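Local coordinates for peptidase S9 prolyl oligopeptidase catalytic domain-containing protein (Pyrococcus horikoshii, PDB 4HXF), which probably cleaves peptides as a serine-type acylaminoacyl peptidase, assembling into a self-compartmentalizing hexamer in which multimerization achieves substrate selection, at residues A[229-233]-A[263-269]; A[213-219]-A[247-253]. All blocks are in the same frame, centred on the assembly; numbering follows the deposited sequence.

Contact 1. Residues A[229-233]-A[263-269]; sequences ILLYG and EVAQAKI. With MG (magnesium ion), chain D.
Tyr232 OH is held by two partners near the plane of its ring: it donates to Val264 O at 2.6 Å and accepts from water 1. The bond to the carbonyl is fairly direct, with a C=O...OH angle of 157°, although the hydroxyl sits 23° off the carbonyl plane. Water 1 is itself a ligand of the magnesium ion, its oxygen 2.2 Å from the ion, so the phenol links a backbone carbonyl of the strand 264-270 to the metal's hydration shell. Glu263 binds the same ion directly through OE2, at 2.1 Å. Its other oxygen, OE1, accepts from the metal-bound water 2 and from Asn419 ND2, while Asp244 supplies the second protein ligand.

With CG swung anti to the backbone N (chi1 -175°), the Tyr232 ring slides past Val264 in the opposite direction, and CE1 rests 3.9 Å from Val264 CG1. Further along, aliphatic packing takes over. Leu230 CD2 rests against the backbone around Ala267 and Lys268, 3.9 Å from Ala267 CB, and Leu230 CB packs 4.0 Å from Ile269 CG2.

The strands run nearly antiparallel but belong to neighbouring propeller blades, 229-232 in one sheet and 264-270 at the edge of the next. Magnesium would probably polarise water 1 and strengthen its bond to Tyr232, so the Tyr232 hydroxyl couples the outer shell of the metal site to the packing of the blades.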
ATOM      1  N   ILE A 229      52.392   5.383  14.696  1.00 17.54           N
ATOM      2  CA  ILE A 229      51.289   4.432  14.588  1.00 17.32           C
ATOM      3  C   ILE A 229      51.210   3.624  15.875  1.00 17.51           C
ATOM      4  O   ILE A 229      52.229   3.135  16.370  1.00 18.61           O
ATOM      5  CB  ILE A 229      51.462   3.485  13.431  1.00 17.24           C
ATOM      6  CG1 ILE A 229      51.590   4.248  12.101  1.00 20.37           C
ATOM      7  CG2 ILE A 229      50.324   2.408  13.368  1.00 15.55           C
ATOM      8  CD1 ILE A 229      51.996   3.419  10.870  1.00 22.87           C
ATOM      9  N   LEU A 230      49.990   3.456  16.402  1.00 15.59           N
ATOM     10  CA  LEU A 230      49.766   2.599  17.561  1.00 15.57           C
ATOM     11  C   LEU A 230      49.310   1.222  17.127  1.00 15.70           C
ATOM     12  O   LEU A 230      48.363   1.068  16.343  1.00 17.17           O
ATOM     13  CB  LEU A 230      48.668   3.277  18.416  1.00 16.46           C
ATOM     14  CG  LEU A 230      48.449   2.723  19.828  1.00 16.62           C
ATOM     15  CD1 LEU A 230      49.651   2.834  20.817  1.00 16.79           C
ATOM     16  CD2 LEU A 230      47.136   3.332  20.444  1.00 16.91           C
ATOM     17  N   LEU A 231      50.016   0.231  17.626  1.00 16.12           N
ATOM     18  CA  LEU A 231      49.857  -1.153  17.259  1.00 14.72           C
ATOM     19  C   LEU A 231      49.346  -1.937  18.480  1.00 16.35           C
ATOM     20  O   LEU A 231      49.798  -1.667  19.620  1.00 15.11           O
ATOM     21  CB  LEU A 231      51.213  -1.730  16.771  1.00 16.82           C
ATOM     22  CG  LEU A 231      51.859  -1.082  15.512  1.00 16.60           C
ATOM     23  CD1 LEU A 231      53.331  -1.589  15.359  1.00 18.69           C
ATOM     24  CD2 LEU A 231      51.025  -1.400  14.254  1.00 19.37           C
ATOM     25  N   TYR A 232      48.522  -2.906  18.190  1.00 14.74           N
ATOM     26  CA  TYR A 232      47.849  -3.711  19.221  1.00 15.51           C
ATOM     27  C   TYR A 232      48.068  -5.148  19.015  1.00 15.31           C
ATOM     28  O   TYR A 232      47.686  -5.677  17.953  1.00 13.23           O
ATOM     29  CB  TYR A 232      46.338  -3.410  19.185  1.00 14.34           C
ATOM     30  CG  TYR A 232      45.576  -4.114  20.305  1.00 14.76           C
ATOM     31  CD1 TYR A 232      45.436  -3.550  21.601  1.00 15.83           C
ATOM     32  CD2 TYR A 232      44.944  -5.310  20.040  1.00 14.75           C
ATOM     33  CE1 TYR A 232      44.741  -4.224  22.600  1.00 16.23           C
ATOM     34  CE2 TYR A 232      44.215  -5.961  20.989  1.00 16.11           C
ATOM     35  CZ  TYR A 232      44.122  -5.412  22.287  1.00 15.84           C
ATOM     36  OH  TYR A 232      43.356  -6.080  23.257  1.00 15.70           O
ATOM     37  N   GLY A 233      48.720  -5.817  20.022  1.00 14.22           N
ATOM     38  CA  GLY A 233      48.947  -7.227  19.946  1.00 14.06           C
ATOM     39  C   GLY A 233      50.322  -7.513  20.492  1.00 15.53           C
ATOM     40  O   GLY A 233      50.645  -7.053  21.548  1.00 14.70           O
ATOM     41  N   GLU A 263      46.658  -7.481  30.207  1.00 14.78           N
ATOM     42  CA  GLU A 263      46.218  -7.267  28.827  1.00 14.46           C
ATOM     43  C   GLU A 263      45.574  -5.862  28.661  1.00 14.39           C
ATOM     44  O   GLU A 263      44.739  -5.438  29.494  1.00 15.96           O
ATOM     45  CB  GLU A 263      45.231  -8.318  28.461  1.00 15.06           C
ATOM     46  CG  GLU A 263      44.727  -8.128  27.009  1.00 14.18           C
ATOM     47  CD  GLU A 263      44.079  -9.376  26.440  1.00 17.44           C
ATOM     48  OE1 GLU A 263      43.021  -9.807  26.894  1.00 19.99           O
ATOM     49  OE2 GLU A 263      44.669  -9.846  25.450  1.00 16.17           O
ATOM     50  N   VAL A 264      45.865  -5.191  27.564  1.00 15.53           N
ATOM     51  CA  VAL A 264      45.218  -3.933  27.142  1.00 15.34           C
ATOM     52  C   VAL A 264      43.849  -4.240  26.549  1.00 14.39           C
ATOM     53  O   VAL A 264      43.646  -5.100  25.682  1.00 16.20           O
ATOM     54  CB  VAL A 264      46.105  -3.095  26.151  1.00 16.37           C
ATOM     55  CG1 VAL A 264      45.344  -1.825  25.650  1.00 13.88           C
ATOM     56  CG2 VAL A 264      47.468  -2.714  26.767  1.00 16.36           C
ATOM     57  N   ALA A 265      42.854  -3.486  27.073  1.00 15.20           N
ATOM     58  CA  ALA A 265      41.499  -3.591  26.580  1.00 15.05           C
ATOM     59  C   ALA A 265      41.295  -2.630  25.385  1.00 17.15           C
ATOM     60  O   ALA A 265      40.748  -3.103  24.375  1.00 23.81           O
ATOM     61  CB  ALA A 265      40.441  -3.320  27.693  1.00 14.58           C
ATOM     62  N   GLN A 266      41.732  -1.372  25.501  1.00 17.29           N
ATOM     63  CA  GLN A 266      41.510  -0.387  24.476  1.00 18.44           C
ATOM     64  C   GLN A 266      42.631   0.562  24.583  1.00 18.14           C
ATOM     65  O   GLN A 266      43.168   0.759  25.647  1.00 14.60           O
ATOM     66  CB  GLN A 266      40.145   0.297  24.742  1.00 22.91           C
ATOM     67  CG  GLN A 266      39.722   1.436  23.882  1.00 29.42           C
ATOM     68  CD  GLN A 266      38.266   1.914  24.181  1.00 33.54           C
ATOM     69  OE1 GLN A 266      37.561   1.337  25.067  1.00 34.34           O
ATOM     70  NE2 GLN A 266      37.809   2.974  23.442  1.00 40.87           N
ATOM     71  N   ALA A 267      43.015   1.231  23.495  1.00 17.81           N
ATOM     72  CA  ALA A 267      44.027   2.209  23.558  1.00 16.53           C
ATOM     73  C   ALA A 267      43.897   3.243  22.359  1.00 16.70           C
ATOM     74  O   ALA A 267      43.439   2.896  21.263  1.00 18.88           O
ATOM     75  CB  ALA A 267      45.482   1.563  23.513  1.00 16.93           C
ATOM     76  N   LYS A 268      44.306   4.448  22.653  1.00 18.73           N
ATOM     77  CA  LYS A 268      44.341   5.592  21.689  1.00 18.99           C
ATOM     78  C   LYS A 268      45.555   6.426  21.855  1.00 19.25           C
ATOM     79  O   LYS A 268      46.042   6.621  22.945  1.00 20.33           O
ATOM     80  CB  LYS A 268      42.998   6.449  21.863  1.00 20.61           C
ATOM     81  CG  LYS A 268      41.699   5.809  21.600  1.00 22.80           C
ATOM     82  CD  LYS A 268      40.385   6.683  21.770  1.00 25.74           C
ATOM     83  CE  LYS A 268      39.107   5.799  21.529  1.00 28.76           C
ATOM     84  NZ  LYS A 268      37.823   6.607  21.276  1.00 33.20           N
ATOM     85  N   ILE A 269      46.018   7.086  20.796  1.00 19.08           N
ATOM     86  CA  ILE A 269      47.158   7.982  20.890  1.00 19.92           C
ATOM     87  C   ILE A 269      46.683   9.366  20.460  1.00 23.43           C
ATOM     88  O   ILE A 269      45.967   9.524  19.488  1.00 28.58           O
ATOM     89  CB  ILE A 269      48.373   7.421  20.025  1.00 21.01           C
ATOM     90  CG1 ILE A 269      49.674   8.214  20.112  1.00 23.82           C
ATOM     91  CG2 ILE A 269      47.999   7.244  18.552  1.00 24.57           C
ATOM     92  CD1 ILE A 269      50.934   7.439  19.655  1.00 23.57           C
TER
HETATM   93 MG    MG D 703      43.647 -10.487  23.709  1.00 19.65          MG
HETATM   94  O   HOH W   1      42.605  -8.580  23.550  1.00 22.24           O
HETATM   95  O   HOH W   2      42.109 -11.183  24.908  1.00 16.54           O
HETATM   96  O   HOH W   3      44.610 -12.315  23.838  1.00 18.85           O
HETATM   97  O   HOH W   4      42.692 -11.272  21.933  1.00 20.30           O

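Contact 2. Residues A[213-219]-A[247-253]; sequences LFEKVSF and YIYDGEV
Phe214 presents its edge to the face of Tyr249 in a T-shaped pair, with ring centroids 4.9 Å apart and planes at 65°. Phe214 CZ is the pointing atom, standing over the centre of the tyrosine ring and 3.7 Å from Tyr249 CE1. The same CZ also meets Val253 CG2 at 3.8 Å, while Leu213 CD1 adds a looser contact at Tyr249 CE2; these contacts cross the blade boundary. Inside the blade, Phe219 packs on Tyr247 obliquely at 55°, the closest atoms being Phe219 CD1 and Tyr247 CD2 at 3.8 Å. Here the phenylalanine CG sits between its backbone N and carbonyl carbon (chi1 44°), a placement that also brings Phe219 CE2 over the centre of the Phe214 ring.

In the next shell, Gly251 N lies over the opposite face of Tyr249, toward its rim, as the chain turns from the strand 245-249 into 253-255. An Asx turn shapes that bend: Glu252 N donates to Asp250 OD1 at 3.1 Å, nearly along the carboxylate C-O axis. A classic beta bulge, in which Leu213 and Phe214 both face Ile202, interrupts the strand at Phe214.

No direct hydrogen bond joins 213-219 to 247-253. Water 5 adds a polar link between the segments, donating to Leu213 O at 2.7 Å and meeting Tyr249 OH at 3.1 Å, so cohesion rests mainly on ring packing.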
ATOM      1  N   LEU A 213      54.672  -2.838   5.356  1.00 21.41           N
ATOM      2  CA  LEU A 213      55.439  -2.397   6.508  1.00 22.38           C
ATOM      3  C   LEU A 213      55.896  -3.583   7.347  1.00 23.65           C
ATOM      4  O   LEU A 213      57.001  -3.589   7.933  1.00 24.47           O
ATOM      5  CB  LEU A 213      54.620  -1.404   7.400  1.00 22.25           C
ATOM      6  CG  LEU A 213      54.185  -0.071   6.859  1.00 25.24           C
ATOM      7  CD1 LEU A 213      53.416   0.616   8.004  1.00 26.12           C
ATOM      8  CD2 LEU A 213      55.441   0.788   6.454  1.00 27.17           C
ATOM      9  N   PHE A 214      54.983  -4.523   7.523  1.00 20.25           N
ATOM     10  CA  PHE A 214      55.206  -5.699   8.315  1.00 19.10           C
ATOM     11  C   PHE A 214      54.651  -6.900   7.672  1.00 19.25           C
ATOM     12  O   PHE A 214      53.548  -6.901   7.073  1.00 18.16           O
ATOM     13  CB  PHE A 214      54.534  -5.614   9.734  1.00 18.43           C
ATOM     14  CG  PHE A 214      55.101  -4.554  10.605  1.00 20.61           C
ATOM     15  CD1 PHE A 214      54.488  -3.323  10.684  1.00 21.65           C
ATOM     16  CD2 PHE A 214      56.327  -4.749  11.285  1.00 24.50           C
ATOM     17  CE1 PHE A 214      55.028  -2.265  11.414  1.00 27.03           C
ATOM     18  CE2 PHE A 214      56.861  -3.690  12.068  1.00 26.38           C
ATOM     19  CZ  PHE A 214      56.207  -2.462  12.112  1.00 24.60           C
ATOM     20  N   GLU A 215      55.316  -8.040   7.899  1.00 20.40           N
ATOM     21  CA  GLU A 215      54.858  -9.274   7.358  1.00 21.82           C
ATOM     22  C   GLU A 215      54.723 -10.306   8.453  1.00 20.60           C
ATOM     23  O   GLU A 215      55.738 -10.556   9.156  1.00 20.08           O
ATOM     24  CB  GLU A 215      55.903  -9.718   6.333  1.00 25.02           C
ATOM     25  CG  GLU A 215      55.739 -11.134   5.963  1.00 34.47           C
ATOM     26  CD  GLU A 215      55.017 -11.322   4.685  1.00 45.37           C
ATOM     27  OE1 GLU A 215      55.676 -11.033   3.637  1.00 50.69           O
ATOM     28  OE2 GLU A 215      53.884 -11.845   4.746  1.00 60.87           O
ATOM     29  N   LYS A 216      53.561 -10.929   8.577  1.00 19.41           N
ATOM     30  CA  LYS A 216      53.268 -12.020   9.526  1.00 18.64           C
ATOM     31  C   LYS A 216      53.631 -11.630  10.954  1.00 20.18           C
ATOM     32  O   LYS A 216      54.480 -12.299  11.637  1.00 19.51           O
ATOM     33  CB  LYS A 216      53.916 -13.324   9.075  1.00 20.30           C
ATOM     34  CG  LYS A 216      53.355 -14.532   9.747  1.00 22.65           C
ATOM     35  CD  LYS A 216      53.874 -15.840   9.029  1.00 25.76           C
ATOM     36  CE  LYS A 216      53.264 -17.069   9.591  1.00 30.32           C
ATOM     37  NZ  LYS A 216      53.426 -18.130   8.498  1.00 32.56           N
ATOM     38  N   VAL A 217      53.013 -10.539  11.390  1.00 16.58           N
ATOM     39  CA  VAL A 217      53.244 -10.024  12.768  1.00 15.21           C
ATOM     40  C   VAL A 217      51.941 -10.252  13.550  1.00 16.06           C
ATOM     41  O   VAL A 217      50.823 -10.400  12.950  1.00 16.66           O
ATOM     42  CB  VAL A 217      53.623  -8.574  12.788  1.00 15.38           C
ATOM     43  CG1 VAL A 217      55.096  -8.424  12.296  1.00 15.10           C
ATOM     44  CG2 VAL A 217      52.613  -7.748  11.990  1.00 14.22           C
ATOM     45  N   SER A 218      51.987 -10.244  14.910  1.00 17.02           N
ATOM     46  CA  SER A 218      50.785 -10.604  15.688  1.00 16.78           C
ATOM     47  C   SER A 218      50.239  -9.323  16.279  1.00 15.78           C
ATOM     48  O   SER A 218      49.633  -9.342  17.362  1.00 16.16           O
ATOM     49  CB  SER A 218      51.165 -11.625  16.805  1.00 18.39           C
ATOM     50  OG  SER A 218      51.501 -12.871  16.220  1.00 18.30           O
ATOM     51  N   PHE A 219      50.378  -8.188  15.564  1.00 14.73           N
ATOM     52  CA  PHE A 219      49.690  -6.953  15.908  1.00 15.63           C
ATOM     53  C   PHE A 219      49.082  -6.328  14.693  1.00 15.31           C
ATOM     54  O   PHE A 219      49.431  -6.708  13.565  1.00 14.73           O
ATOM     55  CB  PHE A 219      50.549  -5.956  16.660  1.00 17.19           C
ATOM     56  CG  PHE A 219      51.977  -5.728  16.173  1.00 18.56           C
ATOM     57  CD1 PHE A 219      52.996  -5.580  17.142  1.00 22.23           C
ATOM     58  CD2 PHE A 219      52.271  -5.401  14.881  1.00 18.67           C
ATOM     59  CE1 PHE A 219      54.303  -5.238  16.723  1.00 26.89           C
ATOM     60  CE2 PHE A 219      53.596  -5.111  14.444  1.00 22.01           C
ATOM     61  CZ  PHE A 219      54.574  -5.030  15.374  1.00 25.15           C
ATOM     62  N   TYR A 247      52.211  -0.900  21.248  1.00 15.05           N
ATOM     63  CA  TYR A 247      53.491  -0.486  20.757  1.00 16.20           C
ATOM     64  C   TYR A 247      53.327   0.783  19.915  1.00 16.83           C
ATOM     65  O   TYR A 247      52.276   0.966  19.255  1.00 15.67           O
ATOM     66  CB  TYR A 247      54.100  -1.534  19.822  1.00 17.00           C
ATOM     67  CG  TYR A 247      54.218  -2.885  20.433  1.00 17.44           C
ATOM     68  CD1 TYR A 247      55.394  -3.270  20.983  1.00 20.97           C
ATOM     69  CD2 TYR A 247      53.166  -3.747  20.468  1.00 18.42           C
ATOM     70  CE1 TYR A 247      55.496  -4.498  21.627  1.00 21.85           C
ATOM     71  CE2 TYR A 247      53.243  -4.951  21.046  1.00 19.22           C
ATOM     72  CZ  TYR A 247      54.415  -5.315  21.669  1.00 22.28           C
ATOM     73  OH  TYR A 247      54.463  -6.544  22.282  1.00 26.58           O
ATOM     74  N   ILE A 248      54.315   1.654  20.004  1.00 17.98           N
ATOM     75  CA  ILE A 248      54.376   2.867  19.163  1.00 20.44           C
ATOM     76  C   ILE A 248      55.348   2.544  18.053  1.00 22.87           C
ATOM     77  O   ILE A 248      56.479   2.086  18.295  1.00 22.91           O
ATOM     78  CB  ILE A 248      54.802   4.097  20.015  1.00 26.32           C
ATOM     79  CG1 ILE A 248      53.613   4.505  20.958  1.00 30.75           C
ATOM     80  CG2 ILE A 248      55.256   5.258  19.110  1.00 28.53           C
ATOM     81  CD1 ILE A 248      54.080   5.484  22.087  1.00 30.10           C
ATOM     82  N   TYR A 249      54.941   2.823  16.824  1.00 19.25           N
ATOM     83  CA  TYR A 249      55.793   2.627  15.674  1.00 22.36           C
ATOM     84  C   TYR A 249      56.046   3.955  14.950  1.00 24.83           C
ATOM     85  O   TYR A 249      55.140   4.567  14.440  1.00 23.77           O
ATOM     86  CB  TYR A 249      55.236   1.590  14.753  1.00 23.43           C
ATOM     87  CG  TYR A 249      56.035   1.425  13.490  1.00 27.47           C
ATOM     88  CD1 TYR A 249      57.335   0.900  13.512  1.00 31.41           C
ATOM     89  CD2 TYR A 249      55.467   1.711  12.280  1.00 34.97           C
ATOM     90  CE1 TYR A 249      58.049   0.713  12.333  1.00 34.33           C
ATOM     91  CE2 TYR A 249      56.148   1.526  11.131  1.00 40.80           C
ATOM     92  CZ  TYR A 249      57.426   1.046  11.158  1.00 38.06           C
ATOM     93  OH  TYR A 249      58.020   0.909   9.946  1.00 49.77           O
ATOM     94  N   ASP A 250      57.330   4.315  14.833  1.00 28.86           N
ATOM     95  CA  ASP A 250      57.673   5.534  14.059  1.00 34.40           C
ATOM     96  C   ASP A 250      58.880   5.308  13.164  1.00 39.98           C
ATOM     97  O   ASP A 250      59.610   6.266  12.836  1.00 35.91           O
ATOM     98  CB  ASP A 250      57.987   6.586  15.058  1.00 33.32           C
ATOM     99  CG  ASP A 250      59.216   6.238  15.890  1.00 39.56           C
ATOM    100  OD1 ASP A 250      59.915   5.220  15.646  1.00 32.30           O
ATOM    101  OD2 ASP A 250      59.452   6.980  16.844  1.00 55.72           O
ATOM    102  N   GLY A 251      59.066   4.061  12.747  1.00 35.52           N
ATOM    103  CA  GLY A 251      60.373   3.617  12.239  1.00 38.23           C
ATOM    104  C   GLY A 251      60.927   2.479  13.042  1.00 39.02           C
ATOM    105  O   GLY A 251      61.471   1.533  12.499  1.00 43.74           O
ATOM    106  N   GLU A 252      60.795   2.589  14.356  1.00 35.83           N
ATOM    107  CA  GLU A 252      61.206   1.573  15.294  1.00 31.68           C
ATOM    108  C   GLU A 252      59.935   1.197  16.048  1.00 29.81           C
ATOM    109  O   GLU A 252      59.065   2.029  16.204  1.00 25.52           O
ATOM    110  CB  GLU A 252      62.304   2.188  16.187  1.00 41.11           C
ATOM    111  CG  GLU A 252      62.594   1.518  17.519  1.00 48.68           C
ATOM    112  CD  GLU A 252      64.010   1.817  18.112  1.00 51.51           C
ATOM    113  OE1 GLU A 252      64.307   3.018  18.444  1.00 48.37           O
ATOM    114  OE2 GLU A 252      64.825   0.816  18.279  1.00 41.21           O
ATOM    115  N   VAL A 253      59.825  -0.052  16.470  1.00 27.36           N
ATOM    116  CA  VAL A 253      58.682  -0.529  17.217  1.00 24.50           C
ATOM    117  C   VAL A 253      59.089  -0.460  18.651  1.00 27.02           C
ATOM    118  O   VAL A 253      60.100  -1.037  19.017  1.00 30.95           O
ATOM    119  CB  VAL A 253      58.388  -2.010  16.900  1.00 24.65           C
ATOM    120  CG1 VAL A 253      57.317  -2.599  17.850  1.00 23.69           C
ATOM    121  CG2 VAL A 253      58.001  -2.092  15.443  1.00 29.78           C
TER
HETATM  122  O   HOH W   5      58.757  -1.563   8.228  1.00 51.62           O

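Both contacts engage the four-stranded blade 219-255, one with each neighbouring blade: contact 2 joins it, through Leu213 and Phe214, to the sheet ending in 209-217, contact 1 to the sheet starting at 264-270. Inside the shared blade their strands are partners, with probable backbone hydrogen bonds from Tyr249 N to Ile229 O (2.8 Å) and from Leu231 N to Tyr247 O (2.9 Å). Contact 1 is buried, its centre about 17 Å from the chain centre, and combines metal and hydroxyl chemistry with aliphatic packing. Contact 2, about 26 Å from that centre and partly buried, relies on aromatic rings and a water, and borders solvent-exposed turns.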